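Local coordinates for hypothetical protein (Neisseria meningitidis, PDB 2O5H), which is of unknown function, an uncharacterized conserved bacterial protein of the DUF596 family with a helical body beside a small antiparallel sheet, at residues E50-F55 with E90-Y95; K60-L63 with H67-L70. All coordinates share one frame; numbering follows the deposited sequence.

Contact 1: residues E50-F55 with E90-Y95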
loop_
_atom_site.group_PDB
_atom_site.type_symbol
_atom_site.label_atom_id
_atom_site.label_comp_id
_atom_site.label_asym_id
_atom_site.label_seq_id
_atom_site.Cartn_x
_atom_site.Cartn_y
_atom_site.Cartn_z
ATOM N N GLU A 50 6.588 -9.582 14.887
ATOM C CA GLU A 50 5.881 -8.436 15.451
ATOM C C GLU A 50 5.088 -7.650 14.398
ATOM O O GLU A 50 3.969 -7.222 14.672
ATOM C CB GLU A 50 6.827 -7.523 16.208
ATOM C CG GLU A 50 7.392 -8.221 17.414
ATOM C CD GLU A 50 8.069 -7.270 18.375
ATOM O OE1 GLU A 50 8.531 -6.201 17.938
ATOM O OE2 GLU A 50 8.166 -7.615 19.558
ATOM N N LYS A 51 5.665 -7.461 13.212
ATOM C CA LYS A 51 4.963 -6.792 12.114
ATOM C C LYS A 51 3.728 -7.589 11.692
ATOM O O LYS A 51 2.652 -7.022 11.517
ATOM C CB LYS A 51 5.902 -6.557 10.927
ATOM C CG LYS A 51 6.822 -5.351 11.109
ATOM C CD LYS A 51 7.677 -5.138 9.878
ATOM C CE LYS A 51 8.871 -6.123 9.970
ATOM N NZ LYS A 51 10.048 -5.722 9.218
ATOM N N THR A 52 3.896 -8.897 11.555
ATOM C CA THR A 52 2.785 -9.816 11.189
ATOM C C THR A 52 1.639 -9.707 12.232
ATOM O O THR A 52 0.473 -9.651 11.887
ATOM C CB THR A 52 3.285 -11.286 11.107
ATOM O OG1 THR A 52 4.210 -11.426 10.015
ATOM C CG2 THR A 52 2.113 -12.248 10.867
ATOM N N GLU A 53 1.979 -9.673 13.506
ATOM C CA GLU A 53 0.949 -9.492 14.560
ATOM C C GLU A 53 0.220 -8.139 14.456
ATOM O O GLU A 53 -0.984 -8.076 14.603
ATOM C CB GLU A 53 1.555 -9.632 15.963
ATOM C CG GLU A 53 1.997 -11.081 16.302
ATOM C CD GLU A 53 0.939 -12.134 15.959
ATOM O OE1 GLU A 53 -0.229 -11.998 16.431
ATOM O OE2 GLU A 53 1.298 -13.107 15.227
ATOM N N ALA A 54 0.966 -7.080 14.181
ATOM C CA ALA A 54 0.415 -5.746 13.944
ATOM C C ALA A 54 -0.509 -5.751 12.722
ATOM O O ALA A 54 -1.663 -5.225 12.770
ATOM C CB ALA A 54 1.540 -4.771 13.735
ATOM N N PHE A 55 -0.022 -6.346 11.636
ATOM C CA PHE A 55 -0.852 -6.465 10.472
ATOM C C PHE A 55 -2.216 -7.093 10.791
ATOM O O PHE A 55 -3.249 -6.559 10.392
ATOM C CB PHE A 55 -0.140 -7.216 9.341
ATOM C CG PHE A 55 -1.045 -7.513 8.161
ATOM C CD1 PHE A 55 -1.137 -6.613 7.093
ATOM C CD2 PHE A 55 -1.800 -8.707 8.119
ATOM C CE1 PHE A 55 -1.959 -6.884 5.992
ATOM C CE2 PHE A 55 -2.636 -8.974 7.035
ATOM C CZ PHE A 55 -2.716 -8.069 5.981
ATOM N N GLU A 90 -2.713 -19.404 7.732
ATOM C CA GLU A 90 -2.398 -20.731 7.256
ATOM C C GLU A 90 -1.436 -20.743 6.082
ATOM O O GLU A 90 -0.737 -21.729 5.893
ATOM C CB GLU A 90 -3.680 -21.538 6.942
ATOM C CG GLU A 90 -4.364 -21.965 8.236
ATOM C CD GLU A 90 -5.333 -23.122 8.081
ATOM O OE1 GLU A 90 -5.310 -23.807 7.032
ATOM O OE2 GLU A 90 -6.119 -23.355 9.027
ATOM N N VAL A 91 -1.376 -19.642 5.324
ATOM C CA VAL A 91 -0.588 -19.572 4.092
ATOM C C VAL A 91 0.429 -18.411 4.159
ATOM O O VAL A 91 1.120 -18.106 3.190
ATOM C CB VAL A 91 -1.529 -19.397 2.834
ATOM C CG1 VAL A 91 -2.311 -20.668 2.561
ATOM C CG2 VAL A 91 -2.498 -18.220 3.022
ATOM N N TRP A 92 0.519 -17.778 5.328
ATOM C CA TRP A 92 1.381 -16.618 5.506
ATOM C C TRP A 92 2.838 -17.029 5.239
ATOM O O TRP A 92 3.314 -18.046 5.756
ATOM C CB TRP A 92 1.244 -16.088 6.938
ATOM C CG TRP A 92 1.813 -14.727 7.132
ATOM C CD1 TRP A 92 3.012 -14.404 7.715
ATOM C CD2 TRP A 92 1.184 -13.500 6.760
ATOM N NE1 TRP A 92 3.160 -13.015 7.721
ATOM C CE2 TRP A 92 2.040 -12.447 7.157
ATOM C CE3 TRP A 92 -0.032 -13.187 6.114
ATOM C CZ2 TRP A 92 1.741 -11.093 6.898
ATOM C CZ3 TRP A 92 -0.352 -11.812 5.897
ATOM C CH2 TRP A 92 0.527 -10.799 6.307
ATOM N N PRO A 93 3.567 -16.226 4.436
ATOM C CA PRO A 93 4.989 -16.538 4.199
ATOM C C PRO A 93 5.811 -16.715 5.475
ATOM O O PRO A 93 5.561 -16.032 6.491
ATOM C CB PRO A 93 5.485 -15.273 3.481
ATOM C CG PRO A 93 4.245 -14.837 2.676
ATOM C CD PRO A 93 3.178 -14.971 3.754
ATOM N N GLU A 94 6.839 -17.561 5.370
ATOM C CA GLU A 94 7.752 -17.825 6.460
ATOM C C GLU A 94 8.744 -16.704 6.730
ATOM O O GLU A 94 9.270 -16.626 7.816
ATOM C CB GLU A 94 8.491 -19.130 6.207
ATOM C CG GLU A 94 7.601 -20.386 6.334
ATOM C CD GLU A 94 8.410 -21.682 6.202
ATOM O OE1 GLU A 94 9.279 -21.757 5.327
ATOM O OE2 GLU A 94 8.215 -22.609 7.003
ATOM N N TYR A 95 8.989 -15.848 5.739
ATOM C CA TYR A 95 10.015 -14.793 5.835
ATOM C C TYR A 95 9.422 -13.599 5.149
ATOM O O TYR A 95 8.574 -13.743 4.268
ATOM C CB TYR A 95 11.329 -15.199 5.119
ATOM C CG TYR A 95 11.987 -16.415 5.731
ATOM C CD1 TYR A 95 12.853 -16.288 6.841
ATOM C CD2 TYR A 95 11.722 -17.688 5.240
ATOM C CE1 TYR A 95 13.403 -17.372 7.413
ATOM C CE2 TYR A 95 12.282 -18.794 5.813
ATOM C CZ TYR A 95 13.126 -18.624 6.899
ATOM O OH TYR A 95 13.696 -19.707 7.480
#
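Trp92 reaches from the loop that follows helix 81-91 to the side of helix 48-64, where its indole meets Thr52 through the pyrrole end and Phe55 through the benzo end. Both branches of Thr52 touch the pyrrole end: CG2 stands 3.3 Å above the indole plane, displaced toward the rim, and its nearest ring atom is Trp92 NE1 at 3.4 Å. The threonine hydroxyl lies beside the backbone N of its own residue (chi1 -66°), from where it gives its hydrogen to its main partner, the carbonyl O of Phe48, one helical turn back; the same torsion sends CG2 out over the indole. As a second bond, Thr52 OG1 takes the N-H of Trp92 NE1, weakly and at a bent angle (3.0 Å, 130° at the hydrogen). Here one side of an alpha-helix, through residues three apart, packs against a tryptophan in the loop after helix 81-91. Phe55 is the second member of that side. Trp92 CH2 lies over one face of its ring, 3.6 Å from Phe55 CD2, while the two six-membered rings are inclined by 40°, an oblique meeting. Phe56 and Trp113 also meet the Trp92 ring, and Phe59 meets Phe55. The face of the indole opposite Thr52 carries Pro93 CD, 3.6 Å above the plane.

Contact 2: residues K60-L63 with H67-L70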
loop_
_atom_site.group_PDB
_atom_site.type_symbol
_atom_site.label_atom_id
_atom_site.label_comp_id
_atom_site.label_asym_id
_atom_site.label_seq_id
_atom_site.Cartn_x
_atom_site.Cartn_y
_atom_site.Cartn_z
ATOM N N LYS A 60 -7.958 -7.233 11.247
ATOM C CA LYS A 60 -9.163 -7.642 11.949
ATOM C C LYS A 60 -10.006 -6.457 12.398
ATOM O O LYS A 60 -11.231 -6.515 12.351
ATOM C CB LYS A 60 -8.874 -8.534 13.164
ATOM C CG LYS A 60 -8.363 -9.919 12.793
ATOM C CD LYS A 60 -8.753 -10.966 13.804
ATOM C CE LYS A 60 -8.256 -10.664 15.230
ATOM N NZ LYS A 60 -6.782 -10.520 15.315
ATOM N N GLU A 61 -9.379 -5.371 12.829
ATOM C CA GLU A 61 -10.209 -4.234 13.282
ATOM C C GLU A 61 -10.991 -3.573 12.123
ATOM O O GLU A 61 -12.164 -3.172 12.273
ATOM C CB GLU A 61 -9.354 -3.211 14.010
ATOM C CG GLU A 61 -10.124 -2.108 14.677
ATOM C CD GLU A 61 -10.927 -2.585 15.895
ATOM O OE1 GLU A 61 -10.886 -3.783 16.264
ATOM O OE2 GLU A 61 -11.605 -1.726 16.503
ATOM N N LEU A 62 -10.358 -3.492 10.960
ATOM C CA LEU A 62 -11.031 -2.956 9.801
ATOM C C LEU A 62 -12.182 -3.856 9.373
ATOM O O LEU A 62 -13.261 -3.348 9.035
ATOM C CB LEU A 62 -10.044 -2.750 8.654
ATOM C CG LEU A 62 -8.966 -1.701 8.914
ATOM C CD1 LEU A 62 -7.802 -1.943 7.921
ATOM C CD2 LEU A 62 -9.528 -0.319 8.721
ATOM N N LEU A 63 -11.956 -5.175 9.383
ATOM C CA LEU A 63 -13.024 -6.140 9.061
ATOM C C LEU A 63 -14.161 -6.020 10.069
ATOM O O LEU A 63 -15.329 -5.944 9.672
ATOM C CB LEU A 63 -12.503 -7.580 9.003
ATOM C CG LEU A 63 -11.505 -7.935 7.891
ATOM C CD1 LEU A 63 -10.840 -9.301 8.196
ATOM C CD2 LEU A 63 -12.199 -7.928 6.530
ATOM N N HIS A 67 -15.398 -1.729 7.617
ATOM C CA HIS A 67 -14.829 -0.821 6.606
ATOM C C HIS A 67 -14.302 -1.611 5.434
ATOM O O HIS A 67 -14.319 -1.163 4.276
ATOM C CB HIS A 67 -13.684 0.022 7.187
ATOM C CG HIS A 67 -14.107 0.945 8.283
ATOM N ND1 HIS A 67 -14.823 2.098 8.049
ATOM C CD2 HIS A 67 -13.902 0.894 9.619
ATOM C CE1 HIS A 67 -15.056 2.711 9.198
ATOM N NE2 HIS A 67 -14.502 2.002 10.165
ATOM N N LEU A 68 -13.809 -2.795 5.763
ATOM C CA LEU A 68 -13.130 -3.637 4.821
ATOM C C LEU A 68 -13.923 -4.925 4.641
ATOM O O LEU A 68 -14.458 -5.474 5.600
ATOM C CB LEU A 68 -11.731 -3.950 5.367
ATOM C CG LEU A 68 -10.861 -4.881 4.571
ATOM C CD1 LEU A 68 -10.434 -4.159 3.265
ATOM C CD2 LEU A 68 -9.660 -5.208 5.474
ATOM N N LYS A 69 -13.986 -5.393 3.399
ATOM C CA LYS A 69 -14.516 -6.725 3.083
ATOM C C LYS A 69 -13.525 -7.367 2.117
ATOM O O LYS A 69 -12.722 -6.676 1.529
ATOM C CB LYS A 69 -15.941 -6.628 2.489
ATOM C CG LYS A 69 -17.019 -6.359 3.568
ATOM C CD LYS A 69 -18.443 -6.253 3.004
ATOM C CE LYS A 69 -19.383 -5.695 4.070
ATOM N NZ LYS A 69 -20.640 -5.108 3.503
ATOM N N LEU A 70 -13.547 -8.689 1.983
ATOM C CA LEU A 70 -12.550 -9.363 1.160
ATOM C C LEU A 70 -13.195 -10.175 0.055
ATOM O O LEU A 70 -14.186 -10.863 0.267
ATOM C CB LEU A 70 -11.636 -10.245 2.067
ATOM C CG LEU A 70 -10.910 -9.480 3.191
ATOM C CD1 LEU A 70 -10.038 -10.460 4.060
ATOM C CD2 LEU A 70 -10.042 -8.372 2.609
HETATM O O HOH W 1 -16.228 -6.892 7.054
#
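With chi1 near -66°, Leu63 sets CG beside its own backbone N, and a chi2 of 166° stretches CD1 onward while turning CD2 toward Leu68 and Leu70; Leu68 takes the other course, its CG opposite the backbone N. This is a tight helix-to-strand connection, in which the end of helix 48-64 turns over a few residues into strand 68-72, an inner strand of the antiparallel sheet. Leu63 CD2 becomes the meeting point of the apolar groups, lying 3.9 Å from Leu68 CG and equally far from Leu70 CG, so one methyl spans two residues whose backbones are two apart along the strand. The same Leu63 CD2 also comes to 3.5 Å from Leu68 O. Leu68 is the go-between on the strand side: besides meeting Leu63, it brings its CB to 3.9 Å from Leu62 CB, so that it touches the preceding helical residue as well. Trp84 of helix 81-91 touches both Leu63 and Leu70, while Leu62 also packs on helix 20-30 and on Trp124 of strand 121-125.

The polar part of the turn centres on one carbonyl. Leu62 O accepts from His67 N at 3.0 Å, the donor standing almost in line with the C=O bond (164° at the oxygen), and takes a second, weak bond from Leu68 N at 3.4 Å. Two successive backbone N-H groups thus converge on a single oxygen near the helix end, tying the last loop residue and the first residue of the strand to the last turn of the helix. Further along, the backbones are joined through water: one molecule donates both its hydrogens, to Leu63 O at 2.9 Å and to Leu68 O at 2.7 Å.

From the N terminus, the chain passes through three helices before helix 48-64, which serves both contacts. Its early turns supply residues 50-55 of contact 1 and its late turns residues 60-63 of contact 2. Contact 2 closes first, as residues 67-70 enter the sheet after a short turn. The chain then runs through the rest of that strand, strand 75-76 and most of helix 81-91 before residues 90-95, its last residues and the loop beyond, close contact 1. The short loop therefore lies wholly within the long one. The centres of the two contacts, about 17 Å apart, fall on opposite sides of the chain's centre: one contact joins helix to sheet, the other joins the loop after helix 81-91 to the early turns of helix 48-64.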